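Local structure of pyrrolidone-carboxylate peptidase (Deinococcus radiodurans R1, 5Z48) at residues 79-85 and 135-141; 17-22 and 172-178; 46-50 and 96-102. The protein releases an N-terminal pyroglutamyl group from polypeptides, generally when the second residue is not proline, as a thiol peptidase of family C15. All coordinates share one frame; numbering follows the deposited sequence.

Interaction 1 of 3, residues 79-85 and 135-141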
ATOM      1  N   GLN B  79       9.337  -2.591   8.392  1.00 10.65           N
ATOM      2  CA  GLN B  79       9.896  -3.080   9.650  1.00 10.39           C
ATOM      3  C   GLN B  79      10.874  -4.198   9.324  1.00 11.23           C
ATOM      4  O   GLN B  79      10.743  -4.879   8.294  1.00 11.55           O
ATOM      5  CB  GLN B  79       8.790  -3.581  10.625  1.00  9.06           C
ATOM      6  CG  GLN B  79       7.745  -2.493  10.929  1.00 11.51           C
ATOM      7  CD  GLN B  79       6.571  -2.964  11.767  1.00 15.26           C
ATOM      8  OE1 GLN B  79       6.519  -4.140  12.141  1.00 14.49           O
ATOM      9  NE2 GLN B  79       5.639  -2.036  12.108  1.00 12.12           N
ATOM     10  N   VAL B  80      11.864  -4.385  10.209  1.00 10.87           N
ATOM     11  CA  VAL B  80      12.744  -5.546  10.054  1.00 10.69           C
ATOM     12  C   VAL B  80      11.936  -6.841  10.035  1.00 10.34           C
ATOM     13  O   VAL B  80      10.947  -6.995  10.783  1.00 10.27           O
ATOM     14  CB  VAL B  80      13.800  -5.597  11.167  1.00  7.60           C
ATOM     15  CG1 VAL B  80      14.803  -4.435  10.993  1.00 11.76           C
ATOM     16  CG2 VAL B  80      13.204  -5.556  12.580  1.00  9.57           C
ATOM     17  N   THR B  81      12.384  -7.795   9.200  1.00  8.50           N
ATOM     18  CA  THR B  81      11.715  -9.083   9.040  1.00  7.43           C
ATOM     19  C   THR B  81      12.717 -10.231   8.993  1.00  9.87           C
ATOM     20  O   THR B  81      13.869 -10.077   8.564  1.00 12.01           O
ATOM     21  CB  THR B  81      10.826  -9.154   7.757  1.00 10.04           C
ATOM     22  OG1 THR B  81      11.575  -8.726   6.594  1.00 11.21           O
ATOM     23  CG2 THR B  81       9.573  -8.269   7.931  1.00 10.80           C
ATOM     24  N   LEU B  82      12.274 -11.386   9.492  1.00  9.24           N
ATOM     25  CA  LEU B  82      13.056 -12.628   9.472  1.00  7.90           C
ATOM     26  C   LEU B  82      12.449 -13.567   8.438  1.00 10.14           C
ATOM     27  O   LEU B  82      11.236 -13.854   8.492  1.00 10.77           O
ATOM     28  CB  LEU B  82      13.031 -13.312  10.844  1.00 10.22           C
ATOM     29  CG  LEU B  82      13.580 -12.532  12.004  1.00 13.02           C
ATOM     30  CD1 LEU B  82      13.190 -13.285  13.274  1.00 15.18           C
ATOM     31  CD2 LEU B  82      15.104 -12.397  11.864  1.00 13.21           C
ATOM     32  N   GLU B  83      13.282 -14.072   7.500  1.00  9.80           N
ATOM     33  CA  GLU B  83      12.795 -14.958   6.441  1.00  9.69           C
ATOM     34  C   GLU B  83      12.610 -16.370   6.955  1.00 10.20           C
ATOM     35  O   GLU B  83      13.538 -16.977   7.517  1.00 12.20           O
ATOM     36  CB  GLU B  83      13.769 -14.965   5.243  1.00 10.51           C
ATOM     37  CG  GLU B  83      13.861 -13.589   4.593  1.00 11.15           C
ATOM     38  CD  GLU B  83      12.547 -13.045   4.058  1.00 10.36           C
ATOM     39  OE1 GLU B  83      11.553 -13.816   3.910  1.00 10.29           O
ATOM     40  OE2 GLU B  83      12.502 -11.796   3.830  1.00 10.86           O
ATOM     41  N   ARG B  84      11.410 -16.924   6.748  1.00  8.24           N
ATOM     42  CA  ARG B  84      11.173 -18.290   7.183  1.00  9.55           C
ATOM     43  C   ARG B  84      11.796 -19.308   6.265  1.00 11.27           C
ATOM     44  O   ARG B  84      12.129 -20.407   6.720  1.00 10.15           O
ATOM     45  CB  ARG B  84       9.660 -18.538   7.301  1.00  9.76           C
ATOM     46  CG  ARG B  84       9.350 -19.901   7.960  1.00 10.27           C
ATOM     47  CD  ARG B  84       7.835 -20.226   7.988  1.00  9.31           C
ATOM     48  NE  ARG B  84       7.060 -19.257   8.770  1.00  9.04           N
ATOM     49  CZ  ARG B  84       6.779 -19.389  10.068  1.00 12.38           C
ATOM     50  NH1 ARG B  84       7.287 -20.413  10.777  1.00 13.54           N
ATOM     51  NH2 ARG B  84       5.976 -18.495  10.663  1.00 12.51           N
ATOM     52  N   VAL B  85      11.883 -19.011   4.966  1.00 10.33           N
ATOM     53  CA  VAL B  85      12.172 -20.057   3.978  1.00  9.68           C
ATOM     54  C   VAL B  85      12.986 -19.485   2.823  1.00 11.30           C
ATOM     55  O   VAL B  85      12.712 -18.395   2.306  1.00 11.68           O
ATOM     56  CB  VAL B  85      10.861 -20.731   3.519  1.00 11.37           C
ATOM     57  CG1 VAL B  85       9.930 -19.705   2.895  1.00 12.04           C
ATOM     58  CG2 VAL B  85      11.147 -21.895   2.589  1.00 13.57           C
ATOM     59  N   GLY B 135       8.708  -5.803  14.437  1.00  9.86           N
ATOM     60  CA  GLY B 135       9.232  -6.711  13.418  1.00 13.63           C
ATOM     61  C   GLY B 135       8.380  -7.953  13.299  1.00 12.63           C
ATOM     62  O   GLY B 135       7.426  -8.153  14.059  1.00 14.62           O
ATOM     63  N   ASP B 136       8.704  -8.787  12.313  1.00 10.88           N
ATOM     64  CA  ASP B 136       7.846  -9.959  12.071  1.00 11.51           C
ATOM     65  C   ASP B 136       8.615 -10.972  11.234  1.00 10.98           C
ATOM     66  O   ASP B 136       9.727 -10.727  10.789  1.00 11.42           O
ATOM     67  CB  ASP B 136       6.541  -9.580  11.385  1.00 14.69           C
ATOM     68  CG  ASP B 136       5.377 -10.518  11.771  1.00 21.46           C
ATOM     69  OD1 ASP B 136       5.610 -11.625  12.317  1.00 18.22           O
ATOM     70  OD2 ASP B 136       4.214 -10.138  11.517  1.00 27.27           O
ATOM     71  N   ILE B 137       8.004 -12.137  11.057  1.00 10.82           N
ATOM     72  CA  ILE B 137       8.484 -13.170  10.132  1.00  9.80           C
ATOM     73  C   ILE B 137       7.888 -12.888   8.745  1.00  9.99           C
ATOM     74  O   ILE B 137       6.699 -12.506   8.611  1.00 12.38           O
ATOM     75  CB  ILE B 137       8.065 -14.565  10.650  1.00  9.25           C
ATOM     76  CG1 ILE B 137       8.862 -14.907  11.950  1.00 10.74           C
ATOM     77  CG2 ILE B 137       8.297 -15.638   9.583  1.00 11.12           C
ATOM     78  CD1 ILE B 137       8.158 -16.008  12.768  1.00 12.91           C
ATOM     79  N   SER B 138       8.727 -13.061   7.719  1.00  8.35           N
ATOM     80  CA  SER B 138       8.332 -13.017   6.315  1.00  8.72           C
ATOM     81  C   SER B 138       8.386 -14.424   5.755  1.00  8.33           C
ATOM     82  O   SER B 138       9.325 -15.172   6.043  1.00 10.21           O
ATOM     83  CB  SER B 138       9.298 -12.119   5.534  1.00 11.36           C
ATOM     84  OG  SER B 138       9.208 -12.311   4.124  1.00 11.27           O
ATOM     85  N   ASN B 139       7.412 -14.754   4.903  1.00  9.25           N
ATOM     86  CA  ASN B 139       7.354 -16.097   4.339  1.00  8.20           C
ATOM     87  C   ASN B 139       7.757 -16.138   2.873  1.00 10.39           C
ATOM     88  O   ASN B 139       7.684 -17.208   2.247  1.00 12.60           O
ATOM     89  CB  ASN B 139       5.956 -16.654   4.562  1.00 11.46           C
ATOM     90  CG  ASN B 139       5.695 -16.854   6.034  1.00 12.64           C
ATOM     91  OD1 ASN B 139       6.569 -17.392   6.714  1.00 12.97           O
ATOM     92  ND2 ASN B 139       4.548 -16.425   6.528  1.00 12.83           N
ATOM     93  N   SER B 140       8.258 -15.034   2.333  1.00 10.61           N
ATOM     94  CA  SER B 140       8.995 -15.054   1.067  1.00 10.53           C
ATOM     95  C   SER B 140      10.097 -14.009   1.093  1.00 11.69           C
ATOM     96  O   SER B 140       9.828 -12.836   1.399  1.00 12.10           O
ATOM     97  CB  SER B 140       8.098 -14.801  -0.141  1.00 13.08           C
ATOM     98  OG  SER B 140       8.922 -14.634  -1.321  1.00 12.87           O
ATOM     99  N   ALA B 141      11.325 -14.421   0.774  1.00 12.17           N
ATOM    100  CA  ALA B 141      12.482 -13.522   0.690  1.00 10.94           C
ATOM    101  C   ALA B 141      12.647 -12.930  -0.708  1.00 13.95           C
ATOM    102  O   ALA B 141      13.691 -12.318  -0.987  1.00 16.21           O
ATOM    103  CB  ALA B 141      13.768 -14.267   1.089  1.00 10.23           C
TER
HETATM  104  O   HOH W   1       5.079  -5.613  13.910  0.62 24.35           O
HETATM  105  O   HOH W   2       4.299 -16.460   9.474  1.00 12.93           O
HETATM  106  O   HOH W   3      12.018 -17.099  -0.120  1.00 12.43           O
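Glu83 and Arg84 reach the 135-141 segment by contrasting torsions. In Glu83, CG stands anti to the carbonyl carbon (chi1 -64°) and the chain bends at chi2, which brings the carboxylate over Ser138 and Ala141; Arg84 instead holds CG anti to its backbone N (chi1 -171°) and runs out beside Asn139. Both stand where a parallel strand pair, 80-83 with 135-138, ends in the mixed central sheet of this alpha/beta peptidase. Its ladder follows the usual parallel pattern: Leu82 N donates to Asp136 O (2.9 Å), Leu82 O accepts from Ser138 N (2.7 Å), and Arg84 N continues to Ser138 O. Leu82 and Ile137 share one face of the sheet, next to helix 121-130.

On the other face, Glu83 OE1 lies 2.8 Å from Ser138 OG, while Ala141 CB packs 3.4 Å from Glu83 CD. The second carboxylate oxygen, OE2, accepts from His171 ND1 and is salt-bridged to Arg77, consistent with Glu83 completing a Cys146-His171-Glu83 triad. The Arg84 guanidinium lies nearly coplanar with the Asn139 amide, and NE donates to OD1 at 2.8 Å within its own plane; NH1 forms a salt bridge to Asp104 of a neighbouring subunit. One water closes the pairing, accepting from Arg84 NH2 at 2.9 Å and from Asn139 ND2 at 3.0 Å.

Interaction 2 of 3, residues 17-22 and 172-178. With PCA (pyroglutamic acid), chain I.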
ATOM      1  N   HIS B  17      19.727   2.214  -5.850  1.00 17.72           N
ATOM      2  CA  HIS B  17      19.994   2.581  -4.458  1.00 19.12           C
ATOM      3  C   HIS B  17      21.456   2.996  -4.292  1.00 20.16           C
ATOM      4  O   HIS B  17      22.363   2.240  -4.689  1.00 23.41           O
ATOM      5  CB  HIS B  17      19.667   1.403  -3.519  1.00 16.42           C
ATOM      6  CG  HIS B  17      18.300   0.816  -3.747  1.00 16.30           C
ATOM      7  ND1 HIS B  17      17.142   1.563  -3.658  1.00 17.59           N
ATOM      8  CD2 HIS B  17      17.915  -0.441  -4.067  1.00 15.59           C
ATOM      9  CE1 HIS B  17      16.099   0.785  -3.908  1.00 22.01           C
ATOM     10  NE2 HIS B  17      16.544  -0.439  -4.147  1.00 18.96           N
ATOM     11  N   PRO B  18      21.725   4.158  -3.689  1.00 17.82           N
ATOM     12  CA  PRO B  18      23.115   4.631  -3.526  1.00 19.43           C
ATOM     13  C   PRO B  18      23.823   4.043  -2.326  1.00 19.70           C
ATOM     14  O   PRO B  18      25.042   4.219  -2.185  1.00 23.59           O
ATOM     15  CB  PRO B  18      22.952   6.145  -3.359  1.00 22.74           C
ATOM     16  CG  PRO B  18      21.547   6.316  -2.757  1.00 21.82           C
ATOM     17  CD  PRO B  18      20.718   5.192  -3.358  1.00 18.90           C
ATOM     18  N   ASP B  19      23.082   3.378  -1.455  1.00 15.59           N
ATOM     19  CA  ASP B  19      23.579   2.854  -0.200  1.00 15.21           C
ATOM     20  C   ASP B  19      22.838   1.552   0.058  1.00 15.40           C
ATOM     21  O   ASP B  19      21.774   1.298  -0.525  1.00 15.94           O
ATOM     22  CB  ASP B  19      23.347   3.869   0.940  1.00 17.73           C
ATOM     23  CG  ASP B  19      24.101   3.504   2.202  1.00 22.46           C
ATOM     24  OD1 ASP B  19      25.203   2.917   2.089  1.00 27.39           O
ATOM     25  OD2 ASP B  19      23.608   3.793   3.308  1.00 20.95           O
ATOM     26  N   ASN B  20      23.407   0.699   0.902  1.00 13.95           N
ATOM     27  CA  ASN B  20      22.700  -0.516   1.328  1.00 11.02           C
ATOM     28  C   ASN B  20      22.783  -0.569   2.847  1.00 11.13           C
ATOM     29  O   ASN B  20      23.902  -0.713   3.392  1.00 13.10           O
ATOM     30  CB  ASN B  20      23.283  -1.778   0.682  1.00 10.23           C
ATOM     31  CG  ASN B  20      22.380  -2.961   0.861  1.00 10.77           C
ATOM     32  OD1 ASN B  20      21.837  -3.165   1.942  1.00 11.57           O
ATOM     33  ND2 ASN B  20      22.237  -3.775  -0.184  1.00 11.10           N
ATOM     34  N   PRO B  21      21.661  -0.412   3.563  1.00 12.03           N
ATOM     35  CA  PRO B  21      21.713  -0.423   5.039  1.00 10.53           C
ATOM     36  C   PRO B  21      22.231  -1.735   5.604  1.00 10.11           C
ATOM     37  O   PRO B  21      22.710  -1.736   6.737  1.00 10.36           O
ATOM     38  CB  PRO B  21      20.267  -0.154   5.473  1.00 12.78           C
ATOM     39  CG  PRO B  21      19.420  -0.233   4.209  1.00 16.93           C
ATOM     40  CD  PRO B  21      20.314  -0.089   3.029  1.00 12.93           C
ATOM     41  N   SER B  22      22.124  -2.845   4.877  1.00 10.83           N
ATOM     42  CA  SER B  22      22.688  -4.100   5.393  1.00 10.28           C
ATOM     43  C   SER B  22      24.205  -4.050   5.380  1.00 10.85           C
ATOM     44  O   SER B  22      24.861  -4.540   6.308  1.00 11.56           O
ATOM     45  CB  SER B  22      22.130  -5.306   4.592  1.00 11.51           C
ATOM     46  OG  SER B  22      22.636  -5.386   3.259  1.00 10.35           O
ATOM     47  N   VAL B 172      16.064  -5.756   5.968  1.00  9.13           N
ATOM     48  CA  VAL B 172      15.910  -4.482   6.665  1.00  8.94           C
ATOM     49  C   VAL B 172      15.264  -3.455   5.748  1.00  9.11           C
ATOM     50  O   VAL B 172      15.457  -3.492   4.527  1.00 10.55           O
ATOM     51  CB  VAL B 172      17.262  -3.962   7.209  1.00 11.52           C
ATOM     52  CG1 VAL B 172      17.943  -5.040   8.095  1.00 13.78           C
ATOM     53  CG2 VAL B 172      18.214  -3.507   6.085  1.00 11.50           C
ATOM     54  N   PRO B 173      14.520  -2.500   6.294  1.00 10.04           N
ATOM     55  CA  PRO B 173      13.987  -1.407   5.464  1.00 10.88           C
ATOM     56  C   PRO B 173      15.071  -0.528   4.859  1.00 11.34           C
ATOM     57  O   PRO B 173      16.239  -0.550   5.260  1.00 11.19           O
ATOM     58  CB  PRO B 173      13.171  -0.568   6.481  1.00 11.14           C
ATOM     59  CG  PRO B 173      12.704  -1.579   7.508  1.00 11.93           C
ATOM     60  CD  PRO B 173      13.964  -2.498   7.670  1.00 10.91           C
ATOM     61  N   ALA B 174      14.626   0.358   3.955  1.00 10.61           N
ATOM     62  CA  ALA B 174      15.457   1.469   3.506  1.00 10.39           C
ATOM     63  C   ALA B 174      15.954   2.265   4.708  1.00 11.32           C
ATOM     64  O   ALA B 174      15.240   2.400   5.697  1.00 11.03           O
ATOM     65  CB  ALA B 174      14.624   2.397   2.605  1.00 11.35           C
ATOM     66  N   ASN B 175      17.182   2.792   4.622  1.00 10.78           N
ATOM     67  CA  ASN B 175      17.579   3.851   5.533  1.00 11.48           C
ATOM     68  C   ASN B 175      17.287   5.203   4.881  1.00 13.22           C
ATOM     69  O   ASN B 175      16.669   5.275   3.807  1.00 11.63           O
ATOM     70  CB  ASN B 175      19.044   3.685   5.935  1.00 10.31           C
ATOM     71  CG  ASN B 175      20.011   3.791   4.732  1.00 13.43           C
ATOM     72  OD1 ASN B 175      19.634   4.172   3.625  1.00 12.10           O
ATOM     73  ND2 ASN B 175      21.288   3.432   4.965  1.00 13.96           N
ATOM     74  N   ALA B 176      17.716   6.314   5.518  1.00 11.78           N
ATOM     75  CA  ALA B 176      17.405   7.625   4.954  1.00 12.44           C
ATOM     76  C   ALA B 176      18.019   7.793   3.569  1.00 14.00           C
ATOM     77  O   ALA B 176      17.382   8.361   2.668  1.00 13.99           O
ATOM     78  CB  ALA B 176      17.888   8.747   5.882  1.00 13.08           C
ATOM     79  N   ALA B 177      19.270   7.326   3.382  1.00 11.70           N
ATOM     80  CA  ALA B 177      19.939   7.525   2.101  1.00 14.64           C
ATOM     81  C   ALA B 177      19.167   6.866   0.972  1.00 14.79           C
ATOM     82  O   ALA B 177      19.023   7.453  -0.120  1.00 14.38           O
ATOM     83  CB  ALA B 177      21.375   6.998   2.172  1.00 16.80           C
ATOM     84  N   VAL B 178      18.666   5.649   1.222  1.00 11.81           N
ATOM     85  CA  VAL B 178      17.868   4.937   0.229  1.00 11.17           C
ATOM     86  C   VAL B 178      16.579   5.699  -0.055  1.00 12.78           C
ATOM     87  O   VAL B 178      16.198   5.897  -1.216  1.00 13.27           O
ATOM     88  CB  VAL B 178      17.590   3.486   0.683  1.00 13.32           C
ATOM     89  CG1 VAL B 178      16.586   2.806  -0.244  1.00 12.52           C
ATOM     90  CG2 VAL B 178      18.887   2.673   0.674  1.00 16.25           C
TER
HETATM   91  N   PCA I 302      18.403  -6.837  -1.355  1.00 12.52           N
HETATM   92  CA  PCA I 302      18.217  -7.615  -2.576  1.00 16.03           C
HETATM   93  CB  PCA I 302      19.610  -8.028  -3.080  1.00 15.03           C
HETATM   94  CG  PCA I 302      20.652  -7.332  -2.203  1.00 13.13           C
HETATM   95  CD  PCA I 302      19.815  -6.679  -1.133  1.00 10.05           C
HETATM   96  OE  PCA I 302      20.326  -6.067  -0.189  1.00 12.15           O
HETATM   97  C   PCA I 302      17.251  -8.787  -2.314  1.00 17.95           C
HETATM   98  O   PCA I 302      17.336  -9.871  -2.901  1.00 14.84           O
HETATM   99  OXT PCA I 302      16.347  -8.681  -1.438  1.00 21.19           O
HETATM  100  O   HOH W   4      17.090   4.486  -3.530  1.00 18.94           O
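The segments 17-22 and 172-178, each running from a loop into a helix, pass in opposite directions, with CA atoms 5.7 Å apart for His17 and Val178 and 6.0 Å apart for Pro21 and Asn175. The bond across this contact joins side chains: Asn175 ND2 donates to Asp19 OD2 at 2.9 Å. The acceptor lies in the amide plane, yet the donor reaches the carboxylate on its anti side and well out of its plane. Asn175 ND2 has a second acceptor in Gln194 OE1.

The oxygen end of the amide is held by the N-cap role of Asn175 at helix 176-180. With CG set between the backbone N and carbonyl carbon (chi1 62°), OD1 turns back to accept from Val178 N at 3.0 Å. Asn20, the N-cap of helix 21-29, reaches one residue less far, its OD1 taking both the N and the OG of Ser22, while its ND2 donates an almost straight bond to OE of the bound pyroglutamate (3.0 Å). A helix cap thus doubles as a ligand-recognition residue.

Carbon atoms pack alongside, partly against backbone carbonyls. Pro21 sets its ring against the 172-178 segment, CG 3.4 Å from Pro173 O and CD against Val178 CG2, and the same Val178 methyl comes within 3.4 Å of Asp19 O.

Interaction 3 of 3, residues 46-50 and 96-102. With PCA (pyroglutamic acid), chain I.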
ATOM      1  N   PRO B  46      28.688  -9.362  -2.894  1.00 12.23           N
ATOM      2  CA  PRO B  46      28.210  -8.671  -4.092  1.00 12.74           C
ATOM      3  C   PRO B  46      26.779  -9.087  -4.417  1.00 11.76           C
ATOM      4  O   PRO B  46      26.326 -10.182  -4.072  1.00 12.97           O
ATOM      5  CB  PRO B  46      29.171  -9.154  -5.180  1.00 14.90           C
ATOM      6  CG  PRO B  46      29.493 -10.592  -4.712  1.00 16.32           C
ATOM      7  CD  PRO B  46      29.573 -10.493  -3.200  1.00 12.27           C
ATOM      8  N   VAL B  47      26.060  -8.195  -5.117  1.00 12.61           N
ATOM      9  CA  VAL B  47      24.679  -8.501  -5.540  1.00 11.00           C
ATOM     10  C   VAL B  47      24.750  -9.176  -6.901  1.00 12.86           C
ATOM     11  O   VAL B  47      24.406  -8.592  -7.937  1.00 14.15           O
ATOM     12  CB  VAL B  47      23.796  -7.245  -5.558  1.00 11.13           C
ATOM     13  CG1 VAL B  47      22.351  -7.632  -5.806  1.00 12.90           C
ATOM     14  CG2 VAL B  47      23.831  -6.589  -4.202  1.00 12.92           C
ATOM     15  N   GLU B  48      25.225 -10.411  -6.906  1.00 13.61           N
ATOM     16  CA  GLU B  48      25.384 -11.197  -8.116  1.00 13.89           C
ATOM     17  C   GLU B  48      25.538 -12.619  -7.602  1.00 14.80           C
ATOM     18  O   GLU B  48      26.443 -12.853  -6.772  1.00 14.20           O
ATOM     19  CB  GLU B  48      26.619 -10.747  -8.916  1.00 15.13           C
ATOM     20  CG  GLU B  48      26.731 -11.385 -10.319  1.00 16.82           C
ATOM     21  CD  GLU B  48      27.231 -12.815 -10.223  1.00 18.33           C
ATOM     22  OE1 GLU B  48      26.474 -13.731 -10.607  1.00 20.29           O
ATOM     23  OE2 GLU B  48      28.377 -13.011  -9.725  1.00 21.99           O
ATOM     24  N   PRO B  49      24.681 -13.566  -8.012  1.00 11.64           N
ATOM     25  CA  PRO B  49      24.611 -14.850  -7.280  1.00 12.92           C
ATOM     26  C   PRO B  49      25.845 -15.720  -7.377  1.00 16.85           C
ATOM     27  O   PRO B  49      26.204 -16.342  -6.370  1.00 15.60           O
ATOM     28  CB  PRO B  49      23.398 -15.566  -7.896  1.00 14.60           C
ATOM     29  CG  PRO B  49      23.237 -14.890  -9.265  1.00 16.66           C
ATOM     30  CD  PRO B  49      23.618 -13.459  -9.035  1.00 13.37           C
ATOM     31  N   HIS B  50      26.506 -15.787  -8.531  1.00 15.73           N
ATOM     32  CA  HIS B  50      27.665 -16.673  -8.634  1.00 18.16           C
ATOM     33  C   HIS B  50      28.766 -16.217  -7.694  1.00 18.82           C
ATOM     34  O   HIS B  50      29.304 -17.016  -6.913  1.00 18.74           O
ATOM     35  CB  HIS B  50      28.150 -16.735 -10.070  1.00 20.83           C
ATOM     36  CG  HIS B  50      27.119 -17.297 -10.992  1.00 27.99           C
ATOM     37  ND1 HIS B  50      26.490 -18.498 -10.742  1.00 35.14           N
ATOM     38  CD2 HIS B  50      26.553 -16.800 -12.118  1.00 30.38           C
ATOM     39  CE1 HIS B  50      25.613 -18.739 -11.700  1.00 36.84           C
ATOM     40  NE2 HIS B  50      25.633 -17.728 -12.549  1.00 34.26           N
ATOM     41  N   ASP B  96      20.715  -8.165 -11.749  1.00 14.52           N
ATOM     42  CA  ASP B  96      21.692  -8.090 -10.671  1.00 13.69           C
ATOM     43  C   ASP B  96      22.786  -7.113 -11.106  1.00 15.75           C
ATOM     44  O   ASP B  96      22.706  -6.475 -12.161  1.00 17.06           O
ATOM     45  CB  ASP B  96      22.198  -9.496 -10.317  1.00 14.08           C
ATOM     46  CG  ASP B  96      22.998 -10.177 -11.470  1.00 14.52           C
ATOM     47  OD1 ASP B  96      23.605  -9.477 -12.337  1.00 15.08           O
ATOM     48  OD2 ASP B  96      23.081 -11.443 -11.466  1.00 15.60           O
ATOM     49  N   ASN B  97      23.849  -6.985 -10.317  1.00 15.61           N
ATOM     50  CA  ASN B  97      24.884  -5.984 -10.572  1.00 16.88           C
ATOM     51  C   ASN B  97      25.831  -6.353 -11.713  1.00 17.64           C
ATOM     52  O   ASN B  97      26.656  -5.518 -12.121  1.00 21.33           O
ATOM     53  CB  ASN B  97      25.680  -5.707  -9.293  1.00 18.91           C
ATOM     54  CG  ASN B  97      24.979  -4.704  -8.395  1.00 23.78           C
ATOM     55  OD1 ASN B  97      23.982  -4.091  -8.791  1.00 21.49           O
ATOM     56  ND2 ASN B  97      25.514  -4.508  -7.204  1.00 20.28           N
ATOM     57  N   ALA B  98      25.670  -7.554 -12.284  1.00 17.35           N
ATOM     58  CA  ALA B  98      26.298  -7.887 -13.548  1.00 18.76           C
ATOM     59  C   ALA B  98      25.359  -7.676 -14.733  1.00 18.80           C
ATOM     60  O   ALA B  98      25.754  -7.964 -15.869  1.00 21.84           O
ATOM     61  CB  ALA B  98      26.824  -9.324 -13.521  1.00 19.59           C
ATOM     62  N   GLY B  99      24.162  -7.130 -14.504  1.00 18.41           N
ATOM     63  CA  GLY B  99      23.195  -6.932 -15.572  1.00 20.37           C
ATOM     64  C   GLY B  99      22.458  -8.184 -15.953  1.00 20.05           C
ATOM     65  O   GLY B  99      21.807  -8.234 -17.007  1.00 23.01           O
ATOM     66  N   GLN B 100      22.554  -9.206 -15.135  1.00 18.46           N
ATOM     67  CA  GLN B 100      22.087 -10.549 -15.430  1.00 21.93           C
ATOM     68  C   GLN B 100      20.672 -10.755 -14.876  1.00 19.36           C
ATOM     69  O   GLN B 100      20.284 -10.160 -13.870  1.00 18.66           O
ATOM     70  CB  GLN B 100      23.135 -11.477 -14.820  1.00 31.54           C
ATOM     71  CG  GLN B 100      23.018 -12.937 -14.804  1.00 42.13           C
ATOM     72  CD  GLN B 100      22.597 -13.539 -16.056  1.00 52.77           C
ATOM     73  OE1 GLN B 100      21.448 -13.906 -16.168  1.00 56.67           O
ATOM     74  NE2 GLN B 100      23.482 -13.598 -17.052  1.00 56.32           N
ATOM     75  N   THR B 101      19.884 -11.573 -15.576  1.00 18.69           N
ATOM     76  CA  THR B 101      18.594 -11.995 -15.040  1.00 20.50           C
ATOM     77  C   THR B 101      18.444 -13.501 -15.186  1.00 19.68           C
ATOM     78  O   THR B 101      19.118 -14.153 -15.977  1.00 27.55           O
ATOM     79  CB  THR B 101      17.416 -11.295 -15.705  1.00 22.75           C
ATOM     80  OG1 THR B 101      16.225 -11.626 -14.989  1.00 29.18           O
ATOM     81  CG2 THR B 101      17.247 -11.796 -17.093  1.00 21.32           C
ATOM     82  N   TYR B 102      17.575 -14.060 -14.366  1.00 16.40           N
ATOM     83  CA  TYR B 102      17.239 -15.471 -14.400  1.00 17.25           C
ATOM     84  C   TYR B 102      15.722 -15.571 -14.371  1.00 17.05           C
ATOM     85  O   TYR B 102      15.068 -14.757 -13.704  1.00 17.08           O
ATOM     86  CB  TYR B 102      17.843 -16.229 -13.192  1.00 15.79           C
ATOM     87  CG  TYR B 102      19.348 -16.118 -13.157  1.00 16.68           C
ATOM     88  CD1 TYR B 102      19.957 -15.027 -12.546  1.00 15.80           C
ATOM     89  CD2 TYR B 102      20.149 -17.090 -13.716  1.00 23.18           C
ATOM     90  CE1 TYR B 102      21.327 -14.900 -12.531  1.00 16.28           C
ATOM     91  CE2 TYR B 102      21.542 -16.961 -13.696  1.00 24.33           C
ATOM     92  CZ  TYR B 102      22.105 -15.872 -13.096  1.00 20.10           C
ATOM     93  OH  TYR B 102      23.475 -15.765 -13.090  1.00 22.87           O
TER
HETATM   94  N   PCA I 302      18.403  -6.837  -1.355  1.00 12.52           N
HETATM   95  CA  PCA I 302      18.217  -7.615  -2.576  1.00 16.03           C
HETATM   96  CB  PCA I 302      19.610  -8.028  -3.080  1.00 15.03           C
HETATM   97  CG  PCA I 302      20.652  -7.332  -2.203  1.00 13.13           C
HETATM   98  CD  PCA I 302      19.815  -6.679  -1.133  1.00 10.05           C
HETATM   99  OE  PCA I 302      20.326  -6.067  -0.189  1.00 12.15           O
HETATM  100  C   PCA I 302      17.251  -8.787  -2.314  1.00 17.95           C
HETATM  101  O   PCA I 302      17.336  -9.871  -2.901  1.00 14.84           O
HETATM  102  OXT PCA I 302      16.347  -8.681  -1.438  1.00 21.19           O
HETATM  103  O   HOH W   5      27.854  -6.030  -6.167  1.00 19.09           O
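Asp96 OD1, on the residue whose other oxygen presses against Pro49, is gripped by two backbone donors, Ala98 N at 2.8 Å and Gln100 N at 3.0 Å. They arrive from opposite faces of the carboxylate, which fixes its rotation. The Ala98 bond makes an Asx turn, laid over a type I beta turn from Asp96 to Gly99. That shape presents Asn97 N to the other segment, where it donates to Val47 O at 2.9 Å and 170°.

Val47 is the centre of an inverse gamma turn that delivers the chain to helix 49-63, and Glu48 serves as N-cap, its OE1 accepting from His50 N at 2.9 Å. The loop 96-102 therefore lies against a helix start at the pyroglutamate pocket. Asp96 OD2 sits 3.2 Å from Pro49 CD and only 4.2 Å from Glu48 OE1, a proximity of like charges probably eased by the N-H donors that each carboxylate receives. Farther along, Tyr102 brings CE1 to 3.8 Å from Pro49 CG.

On the ligand side, Val47 places CG2 3.8 Å from CG of pyroglutamate. The amide of Asn97 lies against Val47 CB, its ND2 donating to Pro13 O and to a water that also accepts from Val47 N.

How the interactions relate
The six segments follow one another along the chain in the order 17-22, 46-50, 79-85, 96-102, 135-141 and 172-178. Interaction 2 brings the two outermost together and so brackets the others, whereas interactions 1 and 3 interleave. Interaction 1 belongs to the central sheet, where strand 80-90 lies between strands 135-138 and 167-172; it touches interaction 2 through Pro173, which follows strand 167-172 and packs on Gln79 and Val80. Interactions 2 and 3, with centres about 19 Å apart, both reach the pyroglutamate from loops leading into helices. The general principle is plain: the sheet positions the presumed catalytic Glu83, while residues of separate loops, Asn20 and Val47, contribute to holding the pyroglutamate ring.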